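Local coordinates for nucleotidyl transferase AbiEii/AbiGii toxin family protein (Mycobacterium tuberculosis, PDB 6Y56) that acts as MenT4, a nucleotidyltransferase toxin of a toxin-antitoxin system, and probably blocks growth by modifying tRNA acceptor stems, at residues I194-V199 with F260-D265; R176-R181 with H233-D238; H30-L35 with L69-P74. All coordinates share one frame; numbering follows the deposited sequence.

Interaction 1: I194-V199 with F260-D265; sequences IDEPLV and FAFLTD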
ATOM      1  N   ILE A 194      -7.864 -16.102   1.892  1.00 16.20           N
ATOM      2  CA  ILE A 194      -6.810 -15.736   2.834  1.00 15.85           C
ATOM      3  C   ILE A 194      -6.085 -17.006   3.233  1.00 15.34           C
ATOM      4  O   ILE A 194      -6.719 -17.975   3.660  1.00 15.98           O
ATOM      5  CB  ILE A 194      -7.370 -15.039   4.088  1.00 17.06           C
ATOM      6  CG1 ILE A 194      -8.049 -13.719   3.715  1.00 17.27           C
ATOM      7  CG2 ILE A 194      -6.257 -14.785   5.120  1.00 15.86           C
ATOM      8  CD1 ILE A 194      -8.587 -12.954   4.921  1.00 19.29           C
ATOM      9  N   ASP A 195      -4.765 -17.004   3.086  1.00 15.48           N
ATOM     10  CA  ASP A 195      -3.920 -18.099   3.563  1.00 14.81           C
ATOM     11  C   ASP A 195      -3.672 -17.815   5.040  1.00 13.25           C
ATOM     12  O   ASP A 195      -2.710 -17.148   5.417  1.00 13.75           O
ATOM     13  CB  ASP A 195      -2.615 -18.126   2.781  1.00 14.56           C
ATOM     14  CG  ASP A 195      -1.734 -19.309   3.130  1.00 14.37           C
ATOM     15  OD1 ASP A 195      -2.006 -20.011   4.130  1.00 17.07           O
ATOM     16  OD2 ASP A 195      -0.747 -19.516   2.397  1.00 17.02           O
ATOM     17  N   GLU A 196      -4.576 -18.307   5.889  1.00 13.48           N
ATOM     18  CA  GLU A 196      -4.638 -17.860   7.280  1.00 13.82           C
ATOM     19  C   GLU A 196      -3.369 -18.109   8.077  1.00 13.24           C
ATOM     20  O   GLU A 196      -2.885 -17.165   8.736  1.00 12.87           O
ATOM     21  CB  GLU A 196      -5.855 -18.471   7.982  1.00 12.55           C
ATOM     22  CG  GLU A 196      -7.183 -17.917   7.518  1.00 16.52           C
ATOM     23  CD  GLU A 196      -8.370 -18.552   8.205  1.00 19.69           C
ATOM     24  OE1 GLU A 196      -8.183 -19.423   9.078  1.00 20.56           O
ATOM     25  OE2 GLU A 196      -9.499 -18.175   7.850  1.00 21.88           O
ATOM     26  N   PRO A 197      -2.789 -19.314   8.098  1.00 13.84           N
ATOM     27  CA  PRO A 197      -1.571 -19.500   8.903  1.00 14.46           C
ATOM     28  C   PRO A 197      -0.424 -18.630   8.424  1.00 12.60           C
ATOM     29  O   PRO A 197       0.379 -18.153   9.235  1.00 13.56           O
ATOM     30  CB  PRO A 197      -1.261 -20.994   8.735  1.00 14.54           C
ATOM     31  CG  PRO A 197      -2.556 -21.615   8.301  1.00 16.43           C
ATOM     32  CD  PRO A 197      -3.215 -20.576   7.457  1.00 14.02           C
ATOM     33  N   LEU A 198      -0.320 -18.411   7.113  1.00 12.34           N
ATOM     34  CA  LEU A 198       0.767 -17.599   6.582  1.00 12.32           C
ATOM     35  C   LEU A 198       0.578 -16.121   6.907  1.00 12.55           C
ATOM     36  O   LEU A 198       1.534 -15.450   7.320  1.00 11.50           O
ATOM     37  CB  LEU A 198       0.859 -17.825   5.074  1.00 12.96           C
ATOM     38  CG  LEU A 198       1.889 -16.971   4.338  1.00 14.34           C
ATOM     39  CD1 LEU A 198       3.313 -17.222   4.818  1.00 15.79           C
ATOM     40  CD2 LEU A 198       1.770 -17.280   2.853  1.00 14.53           C
ATOM     41  N   VAL A 199      -0.648 -15.609   6.752  1.00 11.90           N
ATOM     42  CA  VAL A 199      -0.929 -14.221   7.109  1.00 11.60           C
ATOM     43  C   VAL A 199      -0.670 -13.990   8.594  1.00 11.62           C
ATOM     44  O   VAL A 199      -0.042 -12.996   8.985  1.00 11.65           O
ATOM     45  CB  VAL A 199      -2.361 -13.823   6.702  1.00 11.66           C
ATOM     46  CG1 VAL A 199      -2.729 -12.475   7.327  1.00 12.16           C
ATOM     47  CG2 VAL A 199      -2.462 -13.719   5.200  1.00 13.02           C
ATOM     48  N   PHE A 260     -11.042 -11.782  10.725  1.00 13.58           N
ATOM     49  CA  PHE A 260      -9.677 -11.943  11.201  1.00 13.83           C
ATOM     50  C   PHE A 260      -9.599 -12.579  12.581  1.00 15.87           C
ATOM     51  O   PHE A 260      -8.539 -12.546  13.218  1.00 14.85           O
ATOM     52  CB  PHE A 260      -8.906 -10.630  11.084  1.00 13.98           C
ATOM     53  CG  PHE A 260      -8.562 -10.292   9.655  1.00 12.45           C
ATOM     54  CD1 PHE A 260      -7.462 -10.873   9.047  1.00 13.90           C
ATOM     55  CD2 PHE A 260      -9.375  -9.458   8.905  1.00 14.03           C
ATOM     56  CE1 PHE A 260      -7.157 -10.602   7.719  1.00 14.22           C
ATOM     57  CE2 PHE A 260      -9.072  -9.179   7.582  1.00 15.75           C
ATOM     58  CZ  PHE A 260      -7.963  -9.756   6.991  1.00 13.26           C
ATOM     59  N   ALA A 261     -10.692 -13.203  13.027  1.00 15.44           N
ATOM     60  CA  ALA A 261     -10.678 -13.956  14.278  1.00 14.81           C
ATOM     61  C   ALA A 261      -9.554 -14.989  14.324  1.00 14.82           C
ATOM     62  O   ALA A 261      -9.031 -15.279  15.406  1.00 15.74           O
ATOM     63  CB  ALA A 261     -12.035 -14.642  14.474  1.00 17.37           C
ATOM     64  N   PHE A 262      -9.161 -15.544  13.169  1.00 15.62           N
ATOM     65  CA  PHE A 262      -8.103 -16.551  13.128  1.00 15.18           C
ATOM     66  C   PHE A 262      -6.779 -16.047  13.681  1.00 14.96           C
ATOM     67  O   PHE A 262      -5.920 -16.861  14.036  1.00 14.18           O
ATOM     68  CB  PHE A 262      -7.910 -17.102  11.700  1.00 15.05           C
ATOM     69  CG  PHE A 262      -7.316 -16.106  10.727  1.00 14.28           C
ATOM     70  CD1 PHE A 262      -5.937 -15.975  10.582  1.00 13.48           C
ATOM     71  CD2 PHE A 262      -8.141 -15.303   9.966  1.00 14.17           C
ATOM     72  CE1 PHE A 262      -5.406 -15.057   9.692  1.00 14.97           C
ATOM     73  CE2 PHE A 262      -7.619 -14.389   9.074  1.00 13.92           C
ATOM     74  CZ  PHE A 262      -6.243 -14.258   8.937  1.00 13.53           C
ATOM     75  N   LEU A 263      -6.586 -14.728  13.758  1.00 13.63           N
ATOM     76  CA  LEU A 263      -5.350 -14.211  14.333  1.00 14.28           C
ATOM     77  C   LEU A 263      -5.202 -14.585  15.797  1.00 15.24           C
ATOM     78  O   LEU A 263      -4.088 -14.542  16.323  1.00 16.84           O
ATOM     79  CB  LEU A 263      -5.277 -12.690  14.184  1.00 15.22           C
ATOM     80  CG  LEU A 263      -5.218 -12.173  12.750  1.00 14.95           C
ATOM     81  CD1 LEU A 263      -5.344 -10.667  12.783  1.00 14.31           C
ATOM     82  CD2 LEU A 263      -3.926 -12.599  12.055  1.00 13.57           C
ATOM     83  N   THR A 264      -6.297 -14.954  16.462  1.00 15.06           N
ATOM     84  CA  THR A 264      -6.217 -15.361  17.858  1.00 15.61           C
ATOM     85  C   THR A 264      -5.494 -16.684  18.029  1.00 17.66           C
ATOM     86  O   THR A 264      -4.954 -16.945  19.111  1.00 17.72           O
ATOM     87  CB  THR A 264      -7.622 -15.420  18.463  1.00 19.16           C
ATOM     88  OG1 THR A 264      -7.525 -15.292  19.881  1.00 28.84           O
ATOM     89  CG2 THR A 264      -8.317 -16.716  18.111  1.00 16.89           C
ATOM     90  N   ASP A 265      -5.459 -17.516  16.994  1.00 14.81           N
ATOM     91  CA  ASP A 265      -4.891 -18.856  17.100  1.00 15.79           C
ATOM     92  C   ASP A 265      -3.378 -18.855  16.921  1.00 14.96           C
ATOM     93  O   ASP A 265      -2.826 -19.671  16.177  1.00 16.49           O
ATOM     94  CB  ASP A 265      -5.588 -19.808  16.124  1.00 16.54           C
ATOM     95  CG  ASP A 265      -7.080 -19.918  16.386  1.00 20.69           C
ATOM     96  OD1 ASP A 265      -7.486 -19.839  17.568  1.00 23.08           O
ATOM     97  OD2 ASP A 265      -7.849 -20.076  15.412  1.00 29.60           O
TER

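Interaction 2: R176-R181 with H233-D238; sequences RVALAR and HDFQPD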
ATOM      1  N   ARG A 176      -1.212  -0.818  15.235  1.00 16.50           N
ATOM      2  CA  ARG A 176      -0.600   0.354  15.850  1.00 20.17           C
ATOM      3  C   ARG A 176      -1.495   1.580  15.801  1.00 20.52           C
ATOM      4  O   ARG A 176      -1.567   2.328  16.786  1.00 22.43           O
ATOM      5  CB  ARG A 176       0.733   0.677  15.169  1.00 18.84           C
ATOM      6  CG  ARG A 176       1.309   2.031  15.584  1.00 23.84           C
ATOM      7  CD  ARG A 176       2.675   2.286  14.983  1.00 21.89           C
ATOM      8  NE  ARG A 176       2.588   2.478  13.538  1.00 24.10           N
ATOM      9  CZ  ARG A 176       2.300   3.634  12.948  1.00 25.35           C
ATOM     10  NH1 ARG A 176       2.074   4.730  13.671  1.00 22.26           N
ATOM     11  NH2 ARG A 176       2.244   3.694  11.621  1.00 30.68           N
ATOM     12  N   VAL A 177      -2.168   1.810  14.677  1.00 15.34           N
ATOM     13  CA  VAL A 177      -3.001   2.992  14.488  1.00 18.45           C
ATOM     14  C   VAL A 177      -4.161   2.628  13.571  1.00 17.66           C
ATOM     15  O   VAL A 177      -3.996   1.886  12.599  1.00 21.55           O
ATOM     16  CB  VAL A 177      -2.168   4.168  13.936  1.00 25.03           C
ATOM     17  CG1 VAL A 177      -1.582   3.824  12.573  1.00 21.36           C
ATOM     18  CG2 VAL A 177      -3.010   5.420  13.854  1.00 32.27           C
ATOM     19  N   ALA A 178      -5.340   3.164  13.877  1.00 19.73           N
ATOM     20  CA  ALA A 178      -6.567   2.832  13.160  1.00 21.68           C
ATOM     21  C   ALA A 178      -6.789   3.855  12.051  1.00 20.85           C
ATOM     22  O   ALA A 178      -7.101   5.019  12.325  1.00 23.06           O
ATOM     23  CB  ALA A 178      -7.744   2.812  14.133  1.00 25.11           C
ATOM     24  N   LEU A 179      -6.622   3.426  10.797  1.00 17.17           N
ATOM     25  CA  LEU A 179      -6.778   4.290   9.634  1.00 17.45           C
ATOM     26  C   LEU A 179      -7.920   3.775   8.769  1.00 16.40           C
ATOM     27  O   LEU A 179      -7.961   2.589   8.435  1.00 16.27           O
ATOM     28  CB  LEU A 179      -5.488   4.323   8.801  1.00 17.47           C
ATOM     29  CG  LEU A 179      -4.175   4.657   9.510  1.00 20.30           C
ATOM     30  CD1 LEU A 179      -3.000   4.654   8.523  1.00 20.49           C
ATOM     31  CD2 LEU A 179      -4.271   5.998  10.248  1.00 23.99           C
ATOM     32  N   ALA A 180      -8.829   4.672   8.369  1.00 16.23           N
ATOM     33  CA  ALA A 180      -9.966   4.234   7.563  1.00 16.21           C
ATOM     34  C   ALA A 180      -9.535   3.611   6.241  1.00 14.92           C
ATOM     35  O   ALA A 180     -10.196   2.687   5.757  1.00 15.01           O
ATOM     36  CB  ALA A 180     -10.928   5.398   7.306  1.00 16.77           C
ATOM     37  N   ARG A 181      -8.448   4.105   5.632  1.00 16.15           N
ATOM     38  CA  ARG A 181      -8.010   3.518   4.370  1.00 16.12           C
ATOM     39  C   ARG A 181      -7.535   2.088   4.578  1.00 13.05           C
ATOM     40  O   ARG A 181      -7.781   1.214   3.734  1.00 15.62           O
ATOM     41  CB  ARG A 181      -6.907   4.367   3.730  1.00 18.35           C
ATOM     42  CG  ARG A 181      -7.331   5.794   3.373  1.00 21.81           C
ATOM     43  CD  ARG A 181      -6.131   6.623   2.924  1.00 23.53           C
ATOM     44  NE  ARG A 181      -6.479   8.020   2.663  1.00 23.99           N
ATOM     45  CZ  ARG A 181      -5.775   8.829   1.876  1.00 23.36           C
ATOM     46  NH1 ARG A 181      -4.686   8.383   1.270  1.00 22.82           N
ATOM     47  NH2 ARG A 181      -6.166  10.087   1.699  1.00 24.44           N
ATOM     48  N   HIS A 233     -15.338   6.342  15.434  1.00 18.63           N
ATOM     49  CA  HIS A 233     -14.595   7.457  15.996  1.00 18.86           C
ATOM     50  C   HIS A 233     -13.173   7.082  16.380  1.00 23.74           C
ATOM     51  O   HIS A 233     -12.369   7.975  16.643  1.00 25.76           O
ATOM     52  CB  HIS A 233     -15.369   8.029  17.182  1.00 20.92           C
ATOM     53  CG  HIS A 233     -16.743   8.487  16.809  1.00 18.77           C
ATOM     54  ND1 HIS A 233     -16.957   9.505  15.907  1.00 20.14           N
ATOM     55  CD2 HIS A 233     -17.966   8.032  17.167  1.00 21.66           C
ATOM     56  CE1 HIS A 233     -18.258   9.673  15.740  1.00 18.50           C
ATOM     57  NE2 HIS A 233     -18.892   8.793  16.494  1.00 18.77           N
ATOM     58  N   ASP A 234     -12.851   5.791  16.415  1.00 22.87           N
ATOM     59  CA  ASP A 234     -11.489   5.355  16.684  1.00 26.85           C
ATOM     60  C   ASP A 234     -10.589   5.425  15.454  1.00 29.39           C
ATOM     61  O   ASP A 234      -9.370   5.269  15.598  1.00 34.16           O
ATOM     62  CB  ASP A 234     -11.498   3.931  17.253  1.00 30.96           C
ATOM     63  CG  ASP A 234     -12.310   3.813  18.543  1.00 28.13           C
ATOM     64  OD1 ASP A 234     -12.075   4.612  19.475  1.00 30.84           O
ATOM     65  OD2 ASP A 234     -13.189   2.926  18.621  1.00 34.53           O
ATOM     66  N   PHE A 235     -11.139   5.674  14.266  1.00 21.67           N
ATOM     67  CA  PHE A 235     -10.377   5.641  13.022  1.00 21.48           C
ATOM     68  C   PHE A 235     -10.070   7.051  12.534  1.00 27.38           C
ATOM     69  O   PHE A 235     -10.891   7.962  12.679  1.00 31.78           O
ATOM     70  CB  PHE A 235     -11.157   4.927  11.916  1.00 20.69           C
ATOM     71  CG  PHE A 235     -11.354   3.460  12.147  1.00 25.18           C
ATOM     72  CD1 PHE A 235     -10.444   2.533  11.658  1.00 22.52           C
ATOM     73  CD2 PHE A 235     -12.467   3.002  12.827  1.00 27.03           C
ATOM     74  CE1 PHE A 235     -10.640   1.186  11.872  1.00 24.02           C
ATOM     75  CE2 PHE A 235     -12.667   1.655  13.032  1.00 28.12           C
ATOM     76  CZ  PHE A 235     -11.749   0.744  12.557  1.00 29.12           C
ATOM     77  N   GLN A 236      -8.893   7.221  11.931  1.00 24.32           N
ATOM     78  CA  GLN A 236      -8.574   8.450  11.213  1.00 28.55           C
ATOM     79  C   GLN A 236      -9.216   8.398   9.831  1.00 26.81           C
ATOM     80  O   GLN A 236      -8.911   7.485   9.056  1.00 21.63           O
ATOM     81  CB  GLN A 236      -7.067   8.572  11.041  1.00 27.55           C
ATOM     82  CG  GLN A 236      -6.296   9.024  12.273  1.00 33.79           C
ATOM     83  CD  GLN A 236      -4.826   9.267  11.955  1.00 36.74           C
ATOM     84  OE1 GLN A 236      -4.479   9.657  10.836  1.00 43.04           O
ATOM     85  NE2 GLN A 236      -3.957   9.027  12.931  1.00 37.13           N
ATOM     86  N   PRO A 237     -10.079   9.354   9.473  1.00 25.85           N
ATOM     87  CA  PRO A 237     -10.789   9.236   8.185  1.00 22.04           C
ATOM     88  C   PRO A 237      -9.890   9.421   6.978  1.00 27.59           C
ATOM     89  O   PRO A 237     -10.042   8.696   5.985  1.00 25.48           O
ATOM     90  CB  PRO A 237     -11.872  10.326   8.262  1.00 25.51           C
ATOM     91  CG  PRO A 237     -11.870  10.805   9.685  1.00 29.33           C
ATOM     92  CD  PRO A 237     -10.511  10.533  10.240  1.00 26.58           C
ATOM     93  N   ASP A 238      -8.963  10.375   7.040  1.00 23.17           N
ATOM     94  CA  ASP A 238      -8.040  10.680   5.947  1.00 26.15           C
ATOM     95  C   ASP A 238      -8.732  10.686   4.583  1.00 25.50           C
ATOM     96  O   ASP A 238      -8.319  10.012   3.638  1.00 25.07           O
ATOM     97  CB  ASP A 238      -6.818   9.762   5.969  1.00 31.09           C
ATOM     98  CG  ASP A 238      -5.687  10.274   5.099  1.00 35.18           C
ATOM     99  OD1 ASP A 238      -5.630  11.500   4.834  1.00 37.23           O
ATOM    100  OD2 ASP A 238      -4.848   9.443   4.684  1.00 35.71           O
TER
HETATM  101  O   HOH W   1      -7.098   6.591   6.560  1.00 27.91           O

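Interaction 3: H30-L35 with L69-P74; sequences HLLYLL and LDFSAP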
ATOM      1  N   HIS A  30       0.834   6.867 -15.173  1.00 13.00           N
ATOM      2  CA  HIS A  30       1.857   7.435 -16.042  1.00 14.41           C
ATOM      3  C   HIS A  30       3.228   7.371 -15.382  1.00 13.12           C
ATOM      4  O   HIS A  30       4.223   7.060 -16.046  1.00 14.06           O
ATOM      5  CB  HIS A  30       1.481   8.874 -16.416  1.00 13.93           C
ATOM      6  CG  HIS A  30       0.403   8.966 -17.453  1.00 15.02           C
ATOM      7  ND1 HIS A  30      -0.887   8.534 -17.230  1.00 14.85           N
ATOM      8  CD2 HIS A  30       0.427   9.432 -18.726  1.00 16.45           C
ATOM      9  CE1 HIS A  30      -1.611   8.724 -18.322  1.00 17.78           C
ATOM     10  NE2 HIS A  30      -0.834   9.265 -19.245  1.00 17.74           N
ATOM     11  N   LEU A  31       3.299   7.651 -14.075  1.00 13.34           N
ATOM     12  CA  LEU A  31       4.570   7.584 -13.359  1.00 14.41           C
ATOM     13  C   LEU A  31       5.087   6.155 -13.311  1.00 13.70           C
ATOM     14  O   LEU A  31       6.281   5.908 -13.529  1.00 13.14           O
ATOM     15  CB  LEU A  31       4.391   8.143 -11.945  1.00 13.96           C
ATOM     16  CG  LEU A  31       5.602   8.229 -11.000  1.00 15.64           C
ATOM     17  CD1 LEU A  31       5.345   9.223  -9.897  1.00 16.75           C
ATOM     18  CD2 LEU A  31       5.932   6.883 -10.343  1.00 23.96           C
ATOM     19  N   LEU A  32       4.198   5.198 -13.039  1.00 12.78           N
ATOM     20  CA  LEU A  32       4.606   3.799 -12.992  1.00 13.03           C
ATOM     21  C   LEU A  32       5.073   3.318 -14.360  1.00 12.56           C
ATOM     22  O   LEU A  32       6.041   2.553 -14.457  1.00 13.52           O
ATOM     23  CB  LEU A  32       3.463   2.948 -12.435  1.00 13.27           C
ATOM     24  CG  LEU A  32       3.183   3.164 -10.940  1.00 12.50           C
ATOM     25  CD1 LEU A  32       1.803   2.621 -10.559  1.00 13.29           C
ATOM     26  CD2 LEU A  32       4.261   2.516 -10.094  1.00 14.06           C
ATOM     27  N   TYR A  33       4.437   3.797 -15.429  1.00 13.44           N
ATOM     28  CA  TYR A  33       4.925   3.491 -16.771  1.00 13.88           C
ATOM     29  C   TYR A  33       6.343   4.014 -16.962  1.00 13.77           C
ATOM     30  O   TYR A  33       7.229   3.297 -17.441  1.00 14.14           O
ATOM     31  CB  TYR A  33       3.986   4.103 -17.814  1.00 16.01           C
ATOM     32  CG  TYR A  33       4.491   3.943 -19.239  1.00 16.30           C
ATOM     33  CD1 TYR A  33       4.516   2.696 -19.846  1.00 18.63           C
ATOM     34  CD2 TYR A  33       4.955   5.032 -19.967  1.00 19.52           C
ATOM     35  CE1 TYR A  33       4.979   2.530 -21.140  1.00 20.38           C
ATOM     36  CE2 TYR A  33       5.417   4.868 -21.272  1.00 20.53           C
ATOM     37  CZ  TYR A  33       5.428   3.618 -21.837  1.00 20.45           C
ATOM     38  OH  TYR A  33       5.882   3.448 -23.127  1.00 28.40           O
ATOM     39  N   LEU A  34       6.587   5.267 -16.589  1.00 13.55           N
ATOM     40  CA  LEU A  34       7.935   5.817 -16.702  1.00 14.63           C
ATOM     41  C   LEU A  34       8.952   4.966 -15.950  1.00 15.51           C
ATOM     42  O   LEU A  34      10.003   4.607 -16.491  1.00 15.40           O
ATOM     43  CB  LEU A  34       7.933   7.243 -16.161  1.00 18.26           C
ATOM     44  CG  LEU A  34       9.329   7.838 -15.983  1.00 23.97           C
ATOM     45  CD1 LEU A  34       9.925   8.186 -17.338  1.00 26.15           C
ATOM     46  CD2 LEU A  34       9.282   9.035 -15.044  1.00 23.34           C
ATOM     47  N   LEU A  35       8.651   4.621 -14.698  1.00 13.33           N
ATOM     48  CA  LEU A  35       9.577   3.805 -13.922  1.00 13.05           C
ATOM     49  C   LEU A  35       9.826   2.469 -14.601  1.00 13.39           C
ATOM     50  O   LEU A  35      10.963   1.982 -14.637  1.00 15.47           O
ATOM     51  CB  LEU A  35       9.025   3.565 -12.517  1.00 13.47           C
ATOM     52  CG  LEU A  35       8.926   4.793 -11.609  1.00 14.92           C
ATOM     53  CD1 LEU A  35       8.513   4.363 -10.213  1.00 17.52           C
ATOM     54  CD2 LEU A  35      10.235   5.572 -11.543  1.00 18.76           C
ATOM     55  N   LEU A  69       2.220   6.078  -3.181  1.00 15.80           N
ATOM     56  CA  LEU A  69       2.960   5.054  -3.890  1.00 15.45           C
ATOM     57  C   LEU A  69       3.978   4.507  -2.911  1.00 16.42           C
ATOM     58  O   LEU A  69       4.782   5.269  -2.366  1.00 20.10           O
ATOM     59  CB  LEU A  69       3.644   5.646  -5.119  1.00 17.15           C
ATOM     60  CG  LEU A  69       2.689   5.995  -6.267  1.00 18.85           C
ATOM     61  CD1 LEU A  69       3.437   6.704  -7.376  1.00 19.09           C
ATOM     62  CD2 LEU A  69       1.991   4.752  -6.821  1.00 18.00           C
ATOM     63  N   ASP A  70       3.906   3.213  -2.636  1.00 14.06           N
ATOM     64  CA  ASP A  70       4.781   2.571  -1.671  1.00 14.44           C
ATOM     65  C   ASP A  70       5.586   1.508  -2.393  1.00 12.12           C
ATOM     66  O   ASP A  70       5.040   0.742  -3.192  1.00 12.77           O
ATOM     67  CB  ASP A  70       3.971   1.865  -0.588  1.00 14.38           C
ATOM     68  CG  ASP A  70       3.193   2.824   0.289  1.00 23.85           C
ATOM     69  OD1 ASP A  70       3.751   3.870   0.678  1.00 31.83           O
ATOM     70  OD2 ASP A  70       2.024   2.519   0.618  1.00 29.91           O
ATOM     71  N   PHE A  71       6.879   1.456  -2.102  1.00 12.36           N
ATOM     72  CA  PHE A  71       7.763   0.461  -2.671  1.00 12.51           C
ATOM     73  C   PHE A  71       8.605  -0.137  -1.564  1.00 11.93           C
ATOM     74  O   PHE A  71       8.909   0.523  -0.563  1.00 14.63           O
ATOM     75  CB  PHE A  71       8.717   1.058  -3.710  1.00 13.97           C
ATOM     76  CG  PHE A  71       8.025   1.741  -4.839  1.00 11.95           C
ATOM     77  CD1 PHE A  71       7.609   1.021  -5.946  1.00 12.83           C
ATOM     78  CD2 PHE A  71       7.780   3.106  -4.801  1.00 14.82           C
ATOM     79  CE1 PHE A  71       6.955   1.646  -7.003  1.00 14.38           C
ATOM     80  CE2 PHE A  71       7.126   3.738  -5.853  1.00 14.75           C
ATOM     81  CZ  PHE A  71       6.704   3.011  -6.949  1.00 14.71           C
ATOM     82  N   SER A  72       8.994  -1.393  -1.757  1.00 12.29           N
ATOM     83  CA  SER A  72      10.073  -1.973  -0.977  1.00 13.24           C
ATOM     84  C   SER A  72      11.349  -1.764  -1.775  1.00 12.67           C
ATOM     85  O   SER A  72      11.424  -2.163  -2.945  1.00 13.45           O
ATOM     86  CB  SER A  72       9.840  -3.461  -0.737  1.00 15.87           C
ATOM     87  OG  SER A  72      10.991  -4.045  -0.148  1.00 15.40           O
ATOM     88  N   ALA A  73      12.333  -1.115  -1.160  1.00 12.46           N
ATOM     89  CA  ALA A  73      13.603  -0.823  -1.825  1.00 13.29           C
ATOM     90  C   ALA A  73      14.687  -0.807  -0.771  1.00 13.62           C
ATOM     91  O   ALA A  73      14.999   0.238  -0.189  1.00 13.45           O
ATOM     92  CB  ALA A  73      13.552   0.519  -2.558  1.00 14.23           C
ATOM     93  N   PRO A  74      15.313  -1.958  -0.503  1.00 13.49           N
ATOM     94  CA  PRO A  74      16.310  -2.006   0.578  1.00 16.44           C
ATOM     95  C   PRO A  74      17.540  -1.129   0.367  1.00 17.10           C
ATOM     96  O   PRO A  74      18.199  -0.787   1.359  1.00 20.06           O
ATOM     97  CB  PRO A  74      16.683  -3.494   0.643  1.00 15.64           C
ATOM     98  CG  PRO A  74      15.472  -4.207   0.108  1.00 21.70           C
ATOM     99  CD  PRO A  74      14.945  -3.308  -0.981  1.00 16.05           C
TER

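Interaction 1: I194-V199 with F260-D265
Glu196 lies flat over the ring of Phe262, and this overlap dominates the contact. Its CG sits 3.6 Å from the centroid of the Phe262 ring and 8° off the ring normal, the geometry of a CH-pi interaction over the face. Beyond CG the chain is extended, and Glu196 CD comes 3.7 Å from Phe262 CG. The carboxylate plane is turned 2° from the ring plane, a true stack, with Glu196 OE1 3.5 Å from Phe262 CB. The other carboxylate oxygen, OE2, forms a salt bridge with Arg259, which would fix the rotation of the group and probably offsets its charge beside the pi cloud. On the opposite face of the same ring, Leu263 CG lies offset toward the rim. The ring is thus enclosed between a glutamate of one segment and the leucine that follows it in its own.

Phe262 CG stands between the backbone N and the carbonyl carbon (chi1 69°); the ring beyond it lies against the start of helix 196-212. There Phe262 CE1 lies 3.4 Å from the carbonyl O of Glu196. At the far end of the ring, Phe262 CZ meets Ile194 CG2 at 3.9 Å and, near the ring plane, Val199 CG1 at 4.3 Å. Ile194 branches between two aromatics, since its CD1 reaches Phe260 CZ at 3.9 Å, the two side chains crossing at about a right angle. No hydrogen bond joins the segments, although Phe262 O accepts one from NH1 of Arg200, the residue after Val199.

Val199 also packs on Ala164 and Leu171, and Phe260 on Cys167, all three in helix 163-174. The arrangement is an interhelical turn packed on a helix N-terminus, in the largely helical later part of the chain: Phe260 and the 3-10 turn that follows set two aromatic rings against Ile194 and the first turn of helix 196-212.

Interaction 2: R176-R181 with H233-D238
Ala178 and Phe235 meet on the tightly packed side of this contact, with Ala178 CB 3.7 Å from Phe235 CD1 and also against the carbonyl O of Asp234. The backbones run close here and form a single parallel-type beta bridge between Leu179 and Gln236. Gln236 N donates to Ala178 O at 2.9 Å with a nearly straight N-H (170°), and Gln236 O in turn accepts from Ala180 N, also at 2.9 Å. One residue of the loop therefore spends both its backbone polar groups on the two neighbours of Leu179. A water extends the link, accepting from Arg181 N and donating to Gln236 O.

The other side is looser and more exposed. The extended Gln236 side chain lies alongside Leu179, both pointing the same way, and its OE1 comes no nearer than 3.7 Å to Leu179 CD2. At the far end, by contrast, Arg181 holds Asp238 by hydrogen bonds to its carbonyl and by a salt bridge to its carboxylate. Arg181 offers NE and NH2 side-on to one atom, the carbonyl O of Asp238, each at 2.9 Å and with the oxygen near the guanidinium plane. The carboxylate of the same aspartate stacks over the guanidinium face, the planes 8° apart, with Asp238 OD2 3.0 Å from Arg181 NE; this salt bridge is electrostatic, as no N-H points at OD2. Asp238 CG is anti to its backbone N (chi1 -165°), hence beside the carbonyl carbon.

Arg181 NH1 binds Thr67 OG1, just before strand 68-72. Phe235 is buried against Met249 and Glu253 of helix 249-259 and Tyr174 of helix 163-174, while Ala180 packs on Met249 and Ile240. The bridge thereby ties the start of helix 180-189 to the loop leading into helix 240-243.

Interaction 3: H30-L35 with L69-P74
Leu32 of helix 19-38 divides its two methyl groups between Leu69 and Phe71 of strand 68-72, in helix-on-sheet packing within a nucleotidyltransferase-type mixed sheet. The axes of the two short elements run 28° apart, with a closest approach of 11.9 Å, so side-chain ends bridge the gap.

From CB, which does not itself touch the strand, Leu32 places CG anti to the carbonyl carbon (chi1 -70°). The chain then forks at CG. Leu32 CD1 approaches Leu69 CD2 at 4.3 Å, a loose contact, while Leu32 CD2 comes to the edge of the Phe71 ring, near its plane, 4.0 Å from Phe71 CZ. Phe48 of strand 47-49 and Phe142 also touch this leucine.

Between the two apolar strand residues, the CB of Asp70 leaves the strand on the side turned from the helix, and its carboxylate lies close to that of Asp68. This spacing is consistent with the Asp-x-Asp pair that holds metal ions in nucleotidyltransferases.

One turn apart on the helix, Leu31 and Leu35 each reach the strand tip to tip: Leu35 CD1 meets Phe71 CZ at 4.0 Å, and Leu31 CD2 meets Leu69 CD1 at 3.9 Å.

The three contacts are separate, yet chain connectivity relates them. Interactions 1 and 2 alternate along the sequence, in the order 176-181, 194-199, 233-238, 260-265, and helices 180-189 and 196-212 are consecutive; their centres are about 22 Å apart and their nearest atoms about 11 Å. Both belong to the largely helical later part of the chain. Interaction 3 closes before either opens and lies in the sheet-containing part, its centre about 30 Å from that of interaction 1 and about 25 Å from that of interaction 2, with nearest atoms about 9 Å from the latter. Interaction 3 contains Asp70, which with Asp68 probably belongs to the metal-binding site, and Arg181 of interaction 2 bonds Thr67 just before that pair.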